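Local coordinates for methionine-binding lipoprotein metQ (Bacillus subtilis subsp. subtilis, PDB 4GOT), which probably binds methionine and hands it to the membrane permease of the MetNPQ ABC importer, and also takes part in methionine sulfoxide transport, at residues I177-A182 against L187-D192; Y181-K186 against K238-A243. All coordinates share one frame; numbering follows the deposited sequence.

Interaction 1: I177-A182 against L187-D192. With MSE (selenomethionine), chain B.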
loop_
_atom_site.group_PDB
_atom_site.type_symbol
_atom_site.label_atom_id
_atom_site.label_comp_id
_atom_site.label_asym_id
_atom_site.label_seq_id
_atom_site.Cartn_x
_atom_site.Cartn_y
_atom_site.Cartn_z
ATOM N N ILE A 177 -7.293 -5.538 4.937
ATOM C CA ILE A 177 -6.829 -4.215 5.446
ATOM C C ILE A 177 -5.345 -4.032 5.005
ATOM O O ILE A 177 -4.469 -4.896 5.272
ATOM C CB ILE A 177 -6.947 -4.047 6.995
ATOM C CG1 ILE A 177 -8.272 -4.622 7.551
ATOM C CG2 ILE A 177 -6.818 -2.572 7.372
ATOM C CD1 ILE A 177 -8.398 -4.614 9.073
ATOM N N ASN A 178 -5.073 -2.916 4.333
ATOM C CA ASN A 178 -3.713 -2.541 3.928
ATOM C C ASN A 178 -2.928 -2.259 5.208
ATOM O O ASN A 178 -3.476 -1.632 6.113
ATOM C CB ASN A 178 -3.728 -1.251 3.091
ATOM C CG ASN A 178 -4.414 -1.412 1.731
ATOM O OD1 ASN A 178 -3.784 -1.819 0.755
ATOM N ND2 ASN A 178 -5.691 -1.107 1.670
ATOM N N VAL A 179 -1.656 -2.653 5.265
ATOM C CA VAL A 179 -0.846 -2.441 6.482
ATOM C C VAL A 179 -0.889 -0.969 6.988
ATOM O O VAL A 179 -0.999 -0.735 8.181
ATOM C CB VAL A 179 0.625 -2.890 6.298
ATOM C CG1 VAL A 179 1.451 -2.512 7.546
ATOM C CG2 VAL A 179 0.743 -4.385 5.944
ATOM N N ASN A 180 -0.789 0.020 6.111
ATOM C CA ASN A 180 -0.815 1.432 6.580
ATOM C C ASN A 180 -2.069 1.817 7.396
ATOM O O ASN A 180 -1.983 2.454 8.459
ATOM C CB ASN A 180 -0.606 2.436 5.435
ATOM C CG ASN A 180 -1.814 2.606 4.525
ATOM O OD1 ASN A 180 -2.075 1.754 3.641
ATOM N ND2 ASN A 180 -2.503 3.761 4.650
ATOM N N TYR A 181 -3.234 1.377 6.918
ATOM C CA TYR A 181 -4.495 1.622 7.617
ATOM C C TYR A 181 -4.702 0.683 8.772
ATOM O O TYR A 181 -5.267 1.100 9.787
ATOM C CB TYR A 181 -5.644 1.575 6.633
ATOM C CG TYR A 181 -5.670 2.770 5.747
ATOM C CD1 TYR A 181 -5.583 4.063 6.297
ATOM C CD2 TYR A 181 -5.829 2.642 4.351
ATOM C CE1 TYR A 181 -5.611 5.184 5.482
ATOM C CE2 TYR A 181 -5.884 3.764 3.541
ATOM C CZ TYR A 181 -5.778 5.026 4.105
ATOM O OH TYR A 181 -5.814 6.160 3.311
ATOM N N ALA A 182 -4.145 -0.550 8.692
ATOM C CA ALA A 182 -4.150 -1.434 9.860
ATOM C C ALA A 182 -3.388 -0.823 11.010
ATOM O O ALA A 182 -3.878 -0.785 12.120
ATOM C CB ALA A 182 -3.559 -2.804 9.505
ATOM N N LEU A 187 -3.776 -1.661 14.955
ATOM C CA LEU A 187 -3.632 -3.106 14.810
ATOM C C LEU A 187 -2.155 -3.454 14.585
ATOM O O LEU A 187 -1.393 -2.688 14.048
ATOM C CB LEU A 187 -4.494 -3.627 13.642
ATOM C CG LEU A 187 -6.018 -3.527 13.814
ATOM C CD1 LEU A 187 -6.734 -3.834 12.487
ATOM C CD2 LEU A 187 -6.465 -4.446 14.956
ATOM N N ASN A 188 -1.768 -4.640 14.986
ATOM C CA ASN A 188 -0.430 -5.123 14.721
ATOM C C ASN A 188 -0.561 -6.268 13.693
ATOM O O ASN A 188 -0.974 -7.371 14.042
ATOM C CB ASN A 188 0.178 -5.585 16.058
ATOM C CG ASN A 188 1.592 -6.118 15.920
ATOM O OD1 ASN A 188 2.183 -6.563 16.907
ATOM N ND2 ASN A 188 2.143 -6.079 14.715
ATOM N N PRO A 189 -0.254 -6.005 12.419
ATOM C CA PRO A 189 -0.575 -7.001 11.400
ATOM C C PRO A 189 -0.005 -8.433 11.641
ATOM O O PRO A 189 -0.727 -9.415 11.473
ATOM C CB PRO A 189 -0.017 -6.377 10.126
ATOM C CG PRO A 189 -0.120 -4.906 10.373
ATOM C CD PRO A 189 0.188 -4.739 11.820
ATOM N N LYS A 190 1.227 -8.562 12.101
ATOM C CA LYS A 190 1.804 -9.898 12.298
ATOM C C LYS A 190 1.216 -10.702 13.481
ATOM O O LYS A 190 1.356 -11.925 13.520
ATOM C CB LYS A 190 3.337 -9.807 12.455
ATOM C CG LYS A 190 4.080 -9.268 11.242
ATOM C CD LYS A 190 3.927 -10.147 9.997
ATOM C CE LYS A 190 4.808 -11.393 10.045
ATOM N NZ LYS A 190 4.338 -12.416 9.064
ATOM N N LYS A 191 0.580 -10.029 14.433
ATOM C CA LYS A 191 -0.056 -10.681 15.584
ATOM C C LYS A 191 -1.567 -10.846 15.401
ATOM O O LYS A 191 -2.154 -11.751 15.952
ATOM C CB LYS A 191 0.181 -9.886 16.894
ATOM C CG LYS A 191 1.624 -9.768 17.412
ATOM C CD LYS A 191 1.701 -9.198 18.853
ATOM C CE LYS A 191 0.799 -7.961 19.110
ATOM N NZ LYS A 191 1.017 -7.210 20.397
ATOM N N ASP A 192 -2.205 -9.931 14.679
ATOM C CA ASP A 192 -3.653 -9.894 14.575
ATOM C C ASP A 192 -4.242 -10.426 13.272
ATOM O O ASP A 192 -5.358 -10.883 13.292
ATOM C CB ASP A 192 -4.169 -8.471 14.732
ATOM C CG ASP A 192 -3.670 -7.790 15.991
ATOM O OD1 ASP A 192 -3.324 -8.452 17.000
ATOM O OD2 ASP A 192 -3.617 -6.560 15.953
HETATM N N MSE B 300 0.544 1.205 1.579
HETATM C CA MSE B 300 -0.473 0.416 0.823
HETATM C C MSE B 300 -0.049 -1.076 0.607
HETATM O O MSE B 300 1.053 -1.272 0.170
HETATM O OXT MSE B 300 -0.764 -2.091 0.802
HETATM C CB MSE B 300 -0.674 1.072 -0.552
HETATM C CG MSE B 300 -1.860 0.600 -1.332
HETATM SE SE MSE B 300 -1.919 1.335 -3.170
HETATM C CE MSE B 300 -2.589 3.261 -2.680
#
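I177 meets L187 methyl to methyl, CD1 to CD1 at 3.9 Å, the two side chains crossing at about a right angle. This opens a tight turn between two short helices in the lobe built on the five-stranded sheet of the periplasmic-binding-protein-like fold: strand 174-177 runs into helix 179-184, which ends in a Schellman motif before helix 189-192. The neighbouring strand 90-92 brings Y92 against I177, A182, L187 and P189. N178, before the first helix turn, belongs to the selenomethionine pocket. With chi1 at 174°, V179 holds CG1 beside its carbonyl carbon, which sets that methyl 4.0 Å from P189 CG. N180 has its CB directed away from this packing, and its amide lies in the pocket, where OD1 takes a weak 3.4 Å bond from the ligand N and a second from Y43 OH. One helix therefore packs hydrophobically on one side and meets ligand on another. A182 closes the walk: its CB lies near P189 CG, and its carbonyl accepts the long bond of that Schellman motif. L187 N donates to A182 O over 3.0 Å, with an N-H...O angle of 149° and the donor tilted 28° from the carbonyl plane.

Interaction 2: Y181-K186 against K238-A243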
loop_
_atom_site.group_PDB
_atom_site.type_symbol
_atom_site.label_atom_id
_atom_site.label_comp_id
_atom_site.label_asym_id
_atom_site.label_seq_id
_atom_site.Cartn_x
_atom_site.Cartn_y
_atom_site.Cartn_z
ATOM N N TYR A 181 -3.234 1.377 6.918
ATOM C CA TYR A 181 -4.495 1.622 7.617
ATOM C C TYR A 181 -4.702 0.683 8.772
ATOM O O TYR A 181 -5.267 1.100 9.787
ATOM C CB TYR A 181 -5.644 1.575 6.633
ATOM C CG TYR A 181 -5.670 2.770 5.747
ATOM C CD1 TYR A 181 -5.583 4.063 6.297
ATOM C CD2 TYR A 181 -5.829 2.642 4.351
ATOM C CE1 TYR A 181 -5.611 5.184 5.482
ATOM C CE2 TYR A 181 -5.884 3.764 3.541
ATOM C CZ TYR A 181 -5.778 5.026 4.105
ATOM O OH TYR A 181 -5.814 6.160 3.311
ATOM N N ALA A 182 -4.145 -0.550 8.692
ATOM C CA ALA A 182 -4.150 -1.434 9.860
ATOM C C ALA A 182 -3.388 -0.823 11.010
ATOM O O ALA A 182 -3.878 -0.785 12.120
ATOM C CB ALA A 182 -3.559 -2.804 9.505
ATOM N N ILE A 183 -2.149 -0.378 10.768
ATOM C CA ILE A 183 -1.322 0.269 11.811
ATOM C C ILE A 183 -1.937 1.610 12.282
ATOM O O ILE A 183 -1.891 1.888 13.468
ATOM C CB ILE A 183 0.162 0.474 11.393
ATOM C CG1 ILE A 183 0.845 -0.886 11.140
ATOM C CG2 ILE A 183 0.983 1.147 12.508
ATOM C CD1 ILE A 183 2.209 -0.719 10.537
ATOM N N GLN A 184 -2.525 2.379 11.357
ATOM C CA GLN A 184 -3.202 3.632 11.696
ATOM C C GLN A 184 -4.363 3.448 12.711
ATOM O O GLN A 184 -4.541 4.283 13.582
ATOM C CB GLN A 184 -3.687 4.374 10.412
ATOM C CG GLN A 184 -4.129 5.834 10.705
ATOM C CD GLN A 184 -4.384 6.671 9.455
ATOM O OE1 GLN A 184 -3.912 6.351 8.354
ATOM N NE2 GLN A 184 -5.086 7.806 9.633
ATOM N N ASN A 185 -5.109 2.343 12.576
ATOM C CA ASN A 185 -6.089 1.825 13.540
ATOM C C ASN A 185 -5.491 1.077 14.767
ATOM O O ASN A 185 -6.218 0.449 15.489
ATOM C CB ASN A 185 -7.005 0.825 12.797
ATOM C CG ASN A 185 -8.326 0.559 13.515
ATOM O OD1 ASN A 185 -9.093 1.483 13.818
ATOM N ND2 ASN A 185 -8.617 -0.716 13.760
ATOM N N LYS A 186 -4.182 1.099 14.963
ATOM C CA LYS A 186 -3.547 0.464 16.131
ATOM C C LYS A 186 -3.608 -1.076 16.130
ATOM O O LYS A 186 -3.515 -1.711 17.190
ATOM C CB LYS A 186 -4.140 1.005 17.440
ATOM C CG LYS A 186 -4.221 2.524 17.521
ATOM C CD LYS A 186 -2.874 3.193 17.299
ATOM C CE LYS A 186 -2.800 4.593 17.934
ATOM N NZ LYS A 186 -3.733 5.601 17.341
ATOM N N LYS A 238 12.930 -2.333 12.803
ATOM C CA LYS A 238 12.674 -2.417 14.250
ATOM C C LYS A 238 11.276 -1.939 14.674
ATOM O O LYS A 238 10.616 -2.591 15.502
ATOM C CB LYS A 238 13.721 -1.612 15.023
ATOM C CG LYS A 238 13.654 -1.858 16.514
ATOM C CD LYS A 238 14.953 -1.467 17.190
ATOM C CE LYS A 238 14.932 -1.775 18.685
ATOM N NZ LYS A 238 15.183 -3.209 19.019
ATOM N N LYS A 239 10.857 -0.798 14.119
ATOM C CA LYS A 239 9.643 -0.111 14.566
ATOM C C LYS A 239 8.325 -0.834 14.231
ATOM O O LYS A 239 7.387 -0.789 15.032
ATOM C CB LYS A 239 9.574 1.329 14.046
ATOM C CG LYS A 239 8.232 1.995 14.346
ATOM C CD LYS A 239 8.299 3.468 14.718
ATOM C CE LYS A 239 6.944 3.922 15.276
ATOM N NZ LYS A 239 6.770 5.391 15.291
ATOM N N TYR A 240 8.256 -1.496 13.075
ATOM C CA TYR A 240 7.001 -2.068 12.590
ATOM C C TYR A 240 6.869 -3.575 12.746
ATOM O O TYR A 240 5.879 -4.132 12.283
ATOM C CB TYR A 240 6.741 -1.638 11.142
ATOM C CG TYR A 240 6.703 -0.151 11.066
ATOM C CD1 TYR A 240 5.685 0.581 11.702
ATOM C CD2 TYR A 240 7.715 0.545 10.451
ATOM C CE1 TYR A 240 5.656 1.976 11.654
ATOM C CE2 TYR A 240 7.710 1.933 10.402
ATOM C CZ TYR A 240 6.687 2.653 10.999
ATOM O OH TYR A 240 6.761 4.029 10.913
ATOM N N ASP A 241 7.828 -4.206 13.426
ATOM C CA ASP A 241 7.754 -5.626 13.825
ATOM C C ASP A 241 7.469 -6.562 12.656
ATOM O O ASP A 241 6.647 -7.480 12.760
ATOM C CB ASP A 241 6.675 -5.838 14.916
ATOM C CG ASP A 241 7.013 -5.147 16.239
ATOM O OD1 ASP A 241 8.182 -4.743 16.470
ATOM O OD2 ASP A 241 6.085 -5.011 17.052
ATOM N N GLY A 242 8.129 -6.325 11.537
ATOM C CA GLY A 242 7.995 -7.218 10.382
ATOM C C GLY A 242 6.759 -6.965 9.535
ATOM O O GLY A 242 6.614 -7.585 8.488
ATOM N N ALA A 243 5.877 -6.052 9.963
ATOM C CA ALA A 243 4.688 -5.677 9.144
ATOM C C ALA A 243 5.100 -4.863 7.902
ATOM O O ALA A 243 4.375 -4.795 6.885
ATOM C CB ALA A 243 3.678 -4.903 10.005
#
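I183 reaches out from the last turn of helix 179-184 and lays its CD1 against the ring of Y240, 3.9 Å from that tyrosine's CD1. This joins the helix after strand 174-177 of the five-stranded sheet to the turn before strand 245-246 of the six-stranded sheet. The isoleucine keeps CG1 beside its backbone N, and with chi2 at 171° the chain is extended, which carries CD1 out to the ring; the two side chains cross at about a right angle. The same CD1 lies 4.5 Å from A243 CB, and P189 also packs against both I183 and A243. The segment 238-243 earns its shape from a type I' beta turn, Y240 to A243, closed by A243 N bonding Y240 O at 3.0 Å. D241 and G242 at the corners both have positive phi, and the turn brings A243 round to the same methyl as the tyrosine ring. K239 lays CG over the centre of one face of that ring, 3.6 Å above its plane. At the far end of the ring, Y240 OH is hydrogen-bonded to E19 of helix 14-29, and K239 NZ forms a salt bridge with the same carboxylate oxygen; E19 probably helps fix where the ring stands. K186, with positive phi, is the C-prime residue of the Schellman motif that ends the helix, and K186 N bonds I183 O at 2.8 Å. Between the segments no hydrogen bond or salt bridge forms. The contact thus rests on apolar packing around one methyl, with the directional bonds lying within each segment or leading to outside partners.

How the interactions relate
From the N terminus, strand 174-177 passes into helix 179-184, and interaction 1 closes first: a short loop, with only four residues between its segments, that folds helix 189-192 back beside the one before it. Interaction 2 starts from the same helix, sharing Y181 and A182, but closes a much longer loop of 51 residues; the two closures cross, since I183 lies inside the small loop and Y240 beyond it. The second segment of interaction 1 also bridges the two contacts, since P189 CG packs 3.8 Å from A243 CB. Together they tie the helical turn after strand 174-177 to the end of helix 230-239 and the link toward strand 245-246 of the six-stranded sheet.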